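Protein F2 like fibronectin-binding protein (Streptococcus pneumoniae, PDB 5A0N) is a surface adhesin whose N-terminal thioester domain probably fastens the bacterium covalently to host molecules through an internal thioester bond. Local coordinates at residues Y20-I25 with P64-E69; Y36-V41 with A135-H140; I81-Y86 with Q104-F109. One frame throughout, in Å; residues are numbered along the deposited sequence.

Interaction 1: Y20-I25 with P64-E69; sequences YSLGQI and PSFTDE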
# COMPACT_ATOMS: atom_id res chain seq x y z
N TYR A 20 13.45 5.35 0.12
CA TYR A 20 13.08 5.09 1.50
C TYR A 20 11.56 5.22 1.60
O TYR A 20 10.92 5.78 0.71
CB TYR A 20 13.71 6.08 2.48
CG TYR A 20 15.21 6.27 2.37
CD1 TYR A 20 16.08 5.24 2.01
CD2 TYR A 20 15.76 7.50 2.65
CE1 TYR A 20 17.45 5.43 2.00
CE2 TYR A 20 17.10 7.71 2.62
CZ TYR A 20 17.97 6.68 2.30
OH TYR A 20 19.32 6.88 2.27
N SER A 21 10.98 4.72 2.70
CA SER A 21 9.57 4.95 2.96
C SER A 21 9.35 5.52 4.36
O SER A 21 10.04 5.18 5.34
CB SER A 21 8.76 3.68 2.80
OG SER A 21 7.39 3.87 3.10
N LEU A 22 8.34 6.38 4.46
CA LEU A 22 7.93 6.97 5.72
C LEU A 22 7.17 5.97 6.59
O LEU A 22 6.95 6.24 7.79
CB LEU A 22 7.07 8.21 5.48
CG LEU A 22 7.73 9.30 4.63
CD1 LEU A 22 6.85 10.53 4.56
CD2 LEU A 22 9.14 9.68 5.12
N GLY A 23 6.78 4.82 6.04
CA GLY A 23 6.16 3.80 6.83
C GLY A 23 4.67 3.85 6.87
O GLY A 23 4.04 4.73 6.27
N GLN A 24 4.09 2.90 7.60
CA GLN A 24 2.65 2.84 7.80
C GLN A 24 2.33 3.70 9.04
O GLN A 24 2.15 4.92 8.89
CB GLN A 24 2.15 1.40 7.87
CG GLN A 24 0.63 1.37 7.85
CD GLN A 24 -0.00 0.02 8.06
OE1 GLN A 24 0.64 -0.92 8.52
NE2 GLN A 24 -1.28 -0.08 7.67
N ILE A 25 2.29 3.13 10.25
CA ILE A 25 2.17 3.98 11.44
C ILE A 25 3.57 4.08 12.03
O ILE A 25 4.12 3.09 12.53
CB ILE A 25 1.18 3.45 12.49
CG1 ILE A 25 -0.20 3.31 11.88
CG2 ILE A 25 1.13 4.40 13.70
CD1 ILE A 25 -1.26 2.78 12.83
N PRO A 64 9.14 -0.80 6.58
CA PRO A 64 10.11 0.30 6.47
C PRO A 64 9.73 1.52 7.27
O PRO A 64 8.56 1.74 7.59
CB PRO A 64 10.11 0.60 4.97
CG PRO A 64 8.66 0.33 4.60
CD PRO A 64 8.28 -0.89 5.39
N SER A 65 10.74 2.33 7.57
CA SER A 65 10.49 3.57 8.30
C SER A 65 11.65 4.54 8.05
O SER A 65 12.64 4.20 7.42
CB SER A 65 10.35 3.28 9.81
OG SER A 65 11.55 2.71 10.35
N PHE A 66 11.45 5.75 8.54
CA PHE A 66 12.40 6.85 8.31
C PHE A 66 12.44 7.75 9.53
O PHE A 66 12.54 8.98 9.42
CB PHE A 66 12.01 7.61 7.04
CG PHE A 66 13.08 8.55 6.51
CD1 PHE A 66 14.35 8.09 6.21
CD2 PHE A 66 12.81 9.88 6.28
CE1 PHE A 66 15.33 8.93 5.70
CE2 PHE A 66 13.78 10.74 5.75
CZ PHE A 66 15.04 10.25 5.47
N THR A 67 12.39 7.16 10.71
CA THR A 67 12.39 7.96 11.93
C THR A 67 13.73 8.69 12.12
O THR A 67 14.78 8.09 11.95
CB THR A 67 12.09 7.05 13.13
OG1 THR A 67 10.87 6.32 12.89
CG2 THR A 67 11.98 7.86 14.41
N ASP A 68 13.66 9.98 12.45
CA ASP A 68 14.86 10.79 12.63
C ASP A 68 15.73 10.76 11.38
O ASP A 68 16.96 10.92 11.45
CB ASP A 68 15.67 10.37 13.88
CG ASP A 68 14.91 10.57 15.17
OD1 ASP A 68 13.95 11.38 15.19
OD2 ASP A 68 15.30 9.92 16.19
N GLU A 69 15.10 10.62 10.23
CA GLU A 69 15.81 10.55 8.94
C GLU A 69 16.83 9.43 8.86
O GLU A 69 17.79 9.50 8.09
CB GLU A 69 16.39 11.91 8.56
CG GLU A 69 15.34 13.00 8.57
CD GLU A 69 15.55 14.10 7.57
OE1 GLU A 69 15.16 13.96 6.38
OE2 GLU A 69 16.11 15.10 8.00
O HOH W 1 12.79 3.52 4.53
O HOH W 2 9.09 7.05 9.47
O HOH W 3 6.04 1.05 8.66
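Tyr20 and Phe66 meet obliquely, their ring planes 31° apart, touching at one corner of each ring, where CD2 of Tyr20 lies 3.4 Å from CE1 of Phe66. Phe66 CG, anti to its backbone N (chi1 -166°), is directed toward the 20-25 segment, and at the ring atom para to CE1 there is a second neighbour: CD2 of Phe66 is 3.9 Å from the CD2 methyl of Leu22. That methyl belongs to a side chain whose CB starts away from the loop and whose branch then returns to it. One face of the Phe66 ring is taken by its own loop, with CA of Glu69 above the centre, and His47 meets the same ring edge-to-face. Strand 19-21 is an outermost strand of a three-stranded antiparallel sheet, paired with strand 41-43, and the loop 64-69 packs beside Ser21 to Gly23. Ser21 OG accepts from Gly23 N over 3.1 Å, a nearly straight bond (166°) that makes an ST turn, while Ser21 CB rests 3.8 Å from Pro64 CG. Because Gly23 has no side chain, Pro64 O can approach its CA to 3.3 Å. Water joins the backbones: water 1 accepts from Ser21 N and lies within bonding distance of Ser65 O, water 2 links Leu22 O to Phe66 N, and water 3 accepts from Gln24 N and donates to Pro64 O at 2.8 Å.

Interaction 2: Y36-V41 with A135-H140; sequences YNNLTV and ARTYFH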
# COMPACT_ATOMS: atom_id res chain seq x y z
N TYR A 36 0.15 8.17 10.79
CA TYR A 36 -0.14 7.26 9.68
C TYR A 36 0.37 7.92 8.41
O TYR A 36 -0.12 8.98 8.02
CB TYR A 36 -1.65 6.97 9.60
CG TYR A 36 -1.92 5.77 8.70
CD1 TYR A 36 -1.87 5.88 7.33
CD2 TYR A 36 -2.17 4.54 9.24
CE1 TYR A 36 -2.03 4.77 6.50
CE2 TYR A 36 -2.33 3.43 8.43
CZ TYR A 36 -2.24 3.54 7.07
OH TYR A 36 -2.40 2.41 6.28
N ASN A 37 1.37 7.30 7.76
CA ASN A 37 2.16 7.97 6.73
C ASN A 37 1.97 7.42 5.32
O ASN A 37 2.69 7.80 4.41
CB ASN A 37 3.65 7.97 7.08
CG ASN A 37 3.88 8.48 8.49
OD1 ASN A 37 3.22 9.43 8.93
ND2 ASN A 37 4.78 7.84 9.20
N ASN A 38 1.00 6.51 5.13
CA ASN A 38 0.58 6.03 3.81
C ASN A 38 1.67 5.32 3.03
O ASN A 38 1.55 5.15 1.83
CB ASN A 38 -0.02 7.14 3.00
CG ASN A 38 -1.39 7.56 3.47
OD1 ASN A 38 -1.99 7.00 4.38
ND2 ASN A 38 -1.94 8.57 2.81
N LEU A 39 2.73 4.90 3.72
CA LEU A 39 3.89 4.29 3.06
C LEU A 39 4.44 5.15 1.94
O LEU A 39 5.00 4.66 0.97
CB LEU A 39 3.62 2.84 2.65
CG LEU A 39 3.53 1.87 3.82
CD1 LEU A 39 2.65 0.64 3.48
CD2 LEU A 39 4.92 1.44 4.32
N THR A 40 4.33 6.47 2.11
CA THR A 40 4.94 7.39 1.15
C THR A 40 6.37 6.98 0.88
O THR A 40 7.13 6.68 1.81
CB THR A 40 4.91 8.82 1.69
OG1 THR A 40 3.54 9.20 1.90
CG2 THR A 40 5.59 9.82 0.80
N VAL A 41 6.78 7.02 -0.40
CA VAL A 41 8.12 6.65 -0.80
C VAL A 41 8.83 7.93 -1.24
O VAL A 41 8.25 8.77 -1.95
CB VAL A 41 8.11 5.59 -1.92
CG1 VAL A 41 9.52 5.16 -2.23
CG2 VAL A 41 7.25 4.39 -1.50
N ALA A 135 -10.18 10.68 5.51
CA ALA A 135 -10.19 9.56 4.59
C ALA A 135 -8.83 9.28 3.99
O ALA A 135 -8.49 8.11 3.75
CB ALA A 135 -11.21 9.77 3.50
N ARG A 136 -8.01 10.31 3.79
CA ARG A 136 -6.73 10.12 3.13
C ARG A 136 -5.89 9.03 3.79
O ARG A 136 -5.23 8.24 3.10
CB ARG A 136 -5.95 11.45 3.12
CG ARG A 136 -4.59 11.40 2.45
CD ARG A 136 -3.92 12.77 2.47
NE ARG A 136 -3.59 13.07 3.85
CZ ARG A 136 -2.43 12.77 4.45
NH1 ARG A 136 -1.43 12.24 3.77
NH2 ARG A 136 -2.32 13.01 5.73
N THR A 137 -5.89 8.98 5.12
CA THR A 137 -5.15 7.93 5.83
C THR A 137 -6.04 6.78 6.23
O THR A 137 -5.62 5.62 6.16
CB THR A 137 -4.41 8.48 7.07
OG1 THR A 137 -5.36 9.05 7.97
CG2 THR A 137 -3.34 9.52 6.67
N TYR A 138 -7.26 7.06 6.70
CA TYR A 138 -8.11 5.97 7.21
C TYR A 138 -8.56 5.02 6.08
O TYR A 138 -8.70 3.82 6.29
CB TYR A 138 -9.32 6.51 8.00
CG TYR A 138 -8.96 6.98 9.41
CD1 TYR A 138 -8.26 8.15 9.63
CD2 TYR A 138 -9.30 6.24 10.52
CE1 TYR A 138 -7.94 8.56 10.90
CE2 TYR A 138 -8.98 6.67 11.79
CZ TYR A 138 -8.30 7.82 11.96
OH TYR A 138 -7.99 8.23 13.24
N PHE A 139 -8.76 5.55 4.87
CA PHE A 139 -9.09 4.68 3.73
C PHE A 139 -7.85 3.91 3.27
O PHE A 139 -7.96 2.76 2.86
CB PHE A 139 -9.69 5.48 2.57
CG PHE A 139 -10.29 4.65 1.46
CD1 PHE A 139 -11.17 3.60 1.72
CD2 PHE A 139 -10.02 4.96 0.13
CE1 PHE A 139 -11.75 2.89 0.68
CE2 PHE A 139 -10.62 4.24 -0.90
CZ PHE A 139 -11.48 3.23 -0.61
N HIS A 140 -6.67 4.55 3.31
CA HIS A 140 -5.44 3.81 3.00
C HIS A 140 -5.37 2.56 3.89
O HIS A 140 -5.07 1.47 3.41
CB HIS A 140 -4.20 4.69 3.22
CG HIS A 140 -2.93 4.01 2.84
ND1 HIS A 140 -2.30 3.10 3.65
CD2 HIS A 140 -2.19 4.11 1.71
CE1 HIS A 140 -1.22 2.66 3.03
NE2 HIS A 140 -1.13 3.25 1.85
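The imidazole of His140 holds Asn38 CA over the centre of one face, 3.8 Å from the ring centroid in a CH-pi contact, and receives Tyr36 OH at its edge, in the ring plane. The phenol of Tyr36 is bounded in a comparable way: Thr137 O sits above one face, offset toward the rim, while His140 ND1 and Asn38 OD1 lie at the edge. His140 CG is anti to the backbone N (chi1 -176°), which directs it toward the loop. Where the two rings meet, Tyr36 OH and His140 ND1 share a short hydrogen bond of 2.7 Å, in which either may be the donor. Gln24 NE2 also bonds to that hydroxyl, and His140 NE2 pairs with Ala54 O, so both ends of the bridge are tied down. The Asn38 amide runs nearly parallel to the imidazole, the planes 17° apart. Its ND2 makes a weak bond to Arg136 O (3.3 Å, 144° at the hydrogen), whereas OD1, 3.4 Å from His140 CB, is buried without a polar partner. Thr137 packs against Tyr36, with CB 3.6 Å from Tyr36 CD1. Phe55 stacks on His140, and Tyr116 from helix 105-118 meets the same ring edge-to-face. This is loop-on-helix packing: the irregular connection from strand 35-36 to strand 41-43 packs on about one turn of helix 132-152, which belongs to the helical insertion domain family of pilus-presented adhesins.

Interaction 3: I81-Y86 with Q104-F109; sequences INKEQY and QAWDTF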
# COMPACT_ATOMS: atom_id res chain seq x y z
N ILE A 81 4.85 -1.86 -14.30
CA ILE A 81 4.77 -3.29 -14.19
C ILE A 81 3.45 -3.84 -14.77
O ILE A 81 2.41 -3.15 -14.82
CB ILE A 81 4.97 -3.83 -12.76
CG1 ILE A 81 3.81 -3.45 -11.86
CG2 ILE A 81 6.31 -3.40 -12.20
CD1 ILE A 81 3.93 -3.93 -10.42
N ASN A 82 3.51 -5.11 -15.15
CA ASN A 82 2.33 -5.84 -15.59
C ASN A 82 2.06 -7.07 -14.70
O ASN A 82 2.74 -7.26 -13.70
CB ASN A 82 2.48 -6.28 -17.06
CG ASN A 82 3.65 -7.21 -17.30
OD1 ASN A 82 4.16 -7.88 -16.40
ND2 ASN A 82 4.07 -7.29 -18.55
N LYS A 83 1.05 -7.87 -15.05
CA LYS A 83 0.65 -9.00 -14.24
C LYS A 83 1.81 -9.95 -13.95
O LYS A 83 2.03 -10.37 -12.81
CB LYS A 83 -0.49 -9.78 -14.92
CG LYS A 83 -0.95 -11.01 -14.15
CD LYS A 83 -2.16 -11.68 -14.78
CE LYS A 83 -2.63 -12.90 -13.98
NZ LYS A 83 -3.91 -13.45 -14.53
N GLU A 84 2.56 -10.29 -15.01
CA GLU A 84 3.64 -11.27 -14.88
C GLU A 84 4.75 -10.73 -13.99
O GLU A 84 5.27 -11.45 -13.13
CB GLU A 84 4.17 -11.71 -16.24
CG GLU A 84 3.12 -12.40 -17.09
CD GLU A 84 2.01 -11.48 -17.71
OE1 GLU A 84 2.17 -10.21 -17.89
OE2 GLU A 84 0.93 -12.06 -18.04
N GLN A 85 5.12 -9.48 -14.17
CA GLN A 85 6.19 -8.92 -13.34
C GLN A 85 5.75 -8.80 -11.87
O GLN A 85 6.50 -9.15 -10.96
CB GLN A 85 6.61 -7.56 -13.83
CG GLN A 85 7.24 -7.51 -15.20
CD GLN A 85 7.51 -6.08 -15.52
OE1 GLN A 85 6.64 -5.37 -16.03
NE2 GLN A 85 8.67 -5.59 -15.06
N TYR A 86 4.55 -8.29 -11.65
CA TYR A 86 4.03 -8.19 -10.29
C TYR A 86 4.04 -9.56 -9.61
O TYR A 86 4.47 -9.70 -8.47
CB TYR A 86 2.62 -7.61 -10.28
CG TYR A 86 2.02 -7.59 -8.90
CD1 TYR A 86 2.35 -6.59 -7.98
CD2 TYR A 86 1.18 -8.60 -8.46
CE1 TYR A 86 1.84 -6.61 -6.71
CE2 TYR A 86 0.68 -8.62 -7.18
CZ TYR A 86 1.00 -7.60 -6.29
OH TYR A 86 0.53 -7.60 -4.99
N GLN A 104 -4.74 -14.83 -8.86
CA GLN A 104 -5.59 -13.68 -8.69
C GLN A 104 -4.89 -12.50 -7.99
O GLN A 104 -5.51 -11.43 -7.85
CB GLN A 104 -6.85 -14.05 -7.90
CG GLN A 104 -7.68 -15.11 -8.62
CD GLN A 104 -9.03 -15.41 -7.95
OE1 GLN A 104 -9.26 -15.11 -6.78
NE2 GLN A 104 -9.93 -16.00 -8.70
N ALA A 105 -3.63 -12.67 -7.59
CA ALA A 105 -2.97 -11.65 -6.76
C ALA A 105 -2.81 -10.31 -7.48
O ALA A 105 -3.00 -9.26 -6.89
CB ALA A 105 -1.60 -12.15 -6.28
N TRP A 106 -2.51 -10.33 -8.77
CA TRP A 106 -2.45 -9.08 -9.53
C TRP A 106 -3.81 -8.41 -9.59
O TRP A 106 -3.92 -7.19 -9.43
CB TRP A 106 -1.96 -9.36 -10.94
CG TRP A 106 -2.10 -8.22 -11.91
CD1 TRP A 106 -2.91 -8.20 -13.00
CD2 TRP A 106 -1.40 -6.96 -11.91
NE1 TRP A 106 -2.76 -7.03 -13.69
CE2 TRP A 106 -1.82 -6.26 -13.05
CE3 TRP A 106 -0.46 -6.36 -11.05
CZ2 TRP A 106 -1.33 -5.01 -13.38
CZ3 TRP A 106 0.02 -5.13 -11.39
CH2 TRP A 106 -0.39 -4.49 -12.55
N ASP A 107 -4.86 -9.20 -9.79
CA ASP A 107 -6.20 -8.65 -9.91
C ASP A 107 -6.60 -7.90 -8.63
O ASP A 107 -7.03 -6.75 -8.67
CB ASP A 107 -7.23 -9.74 -10.25
CG ASP A 107 -8.58 -9.18 -10.64
OD1 ASP A 107 -8.64 -8.14 -11.31
OD2 ASP A 107 -9.61 -9.78 -10.29
N THR A 108 -6.39 -8.54 -7.48
CA THR A 108 -6.80 -7.89 -6.25
C THR A 108 -5.93 -6.69 -5.89
O THR A 108 -6.47 -5.66 -5.51
CB THR A 108 -6.93 -8.86 -5.05
OG1 THR A 108 -5.65 -9.43 -4.75
CG2 THR A 108 -7.95 -9.95 -5.36
N PHE A 109 -4.61 -6.81 -6.05
CA PHE A 109 -3.75 -5.67 -5.75
C PHE A 109 -4.03 -4.51 -6.68
O PHE A 109 -4.15 -3.36 -6.27
CB PHE A 109 -2.25 -6.04 -5.83
CG PHE A 109 -1.41 -4.81 -5.90
CD1 PHE A 109 -1.22 -4.04 -4.76
CD2 PHE A 109 -0.92 -4.35 -7.09
CE1 PHE A 109 -0.59 -2.81 -4.83
CE2 PHE A 109 -0.26 -3.15 -7.16
CZ PHE A 109 -0.09 -2.38 -6.02
O HOH W 4 -1.63 -9.17 -4.43
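Ala105 O, 3.7 Å from Tyr86 CE2, is gripped by two clear donors: Phe109 N, in the helical bond of its own segment, and water 4 at 2.8 Å. The same water lies in the plane of the Tyr86 ring at its edge, 2.7 Å from Tyr86 OH, and so ties the phenol to the first turn of helix 105-118. The rest of the contact is an aromatic cluster. Tyr86 and Phe109 are nearly parallel, 9° apart, but displaced so far that little of one ring lies over the other, with Tyr86 OH 3.3 Å from Phe109 CB. Trp106 is turned 49° from Tyr86, and its CE3 touches Tyr86 CB at 3.4 Å. Trp106 CG, anti to the backbone N (chi1 169°), heads toward helix 83-93, and one face of the indole meets the start of that helix: Lys83 CA stands 3.6 Å from the centroid of the five-membered ring in a CH-pi contact, and Lys83 CB also lies over that face. The helix start is fixed by a capping box, in which Gln85 N donates to Asn82 OD1 over 2.9 Å and Asn82 N donates to Gln85 OE1 over 3.3 Å. Tyr195, on strand 193-200, meets the indole edge-to-face. The chemistry is therefore divided: apolar and CH-pi contacts join the helix starts, one water serves Ala105 O and Tyr86 OH, and the capping box settles the helix end within its own segment.

Interactions 1 and 2 form one continuous region, their centres about 12 Å apart, and their segments alternate along the chain. Segments 20-25 and 36-41 are bonded to each other, probably through Gln24 O to Asn37 N and Gly23 O to Leu39 N, so these paired segments lie between the 64-69 loop and helix 132-152. Interaction 3 lies across the chain's centre, about 26 Å from interaction 1 and about 22 Å from interaction 2, centre to centre, nested within the sequence enclosed by interaction 2. Helix 105-118 connects the two regions: its start builds interaction 3, and Tyr116 packs on Asn38 and His140. Interaction 3 thus packs two helices together, while interaction 2 ties the helical part to N-terminal strands and loops.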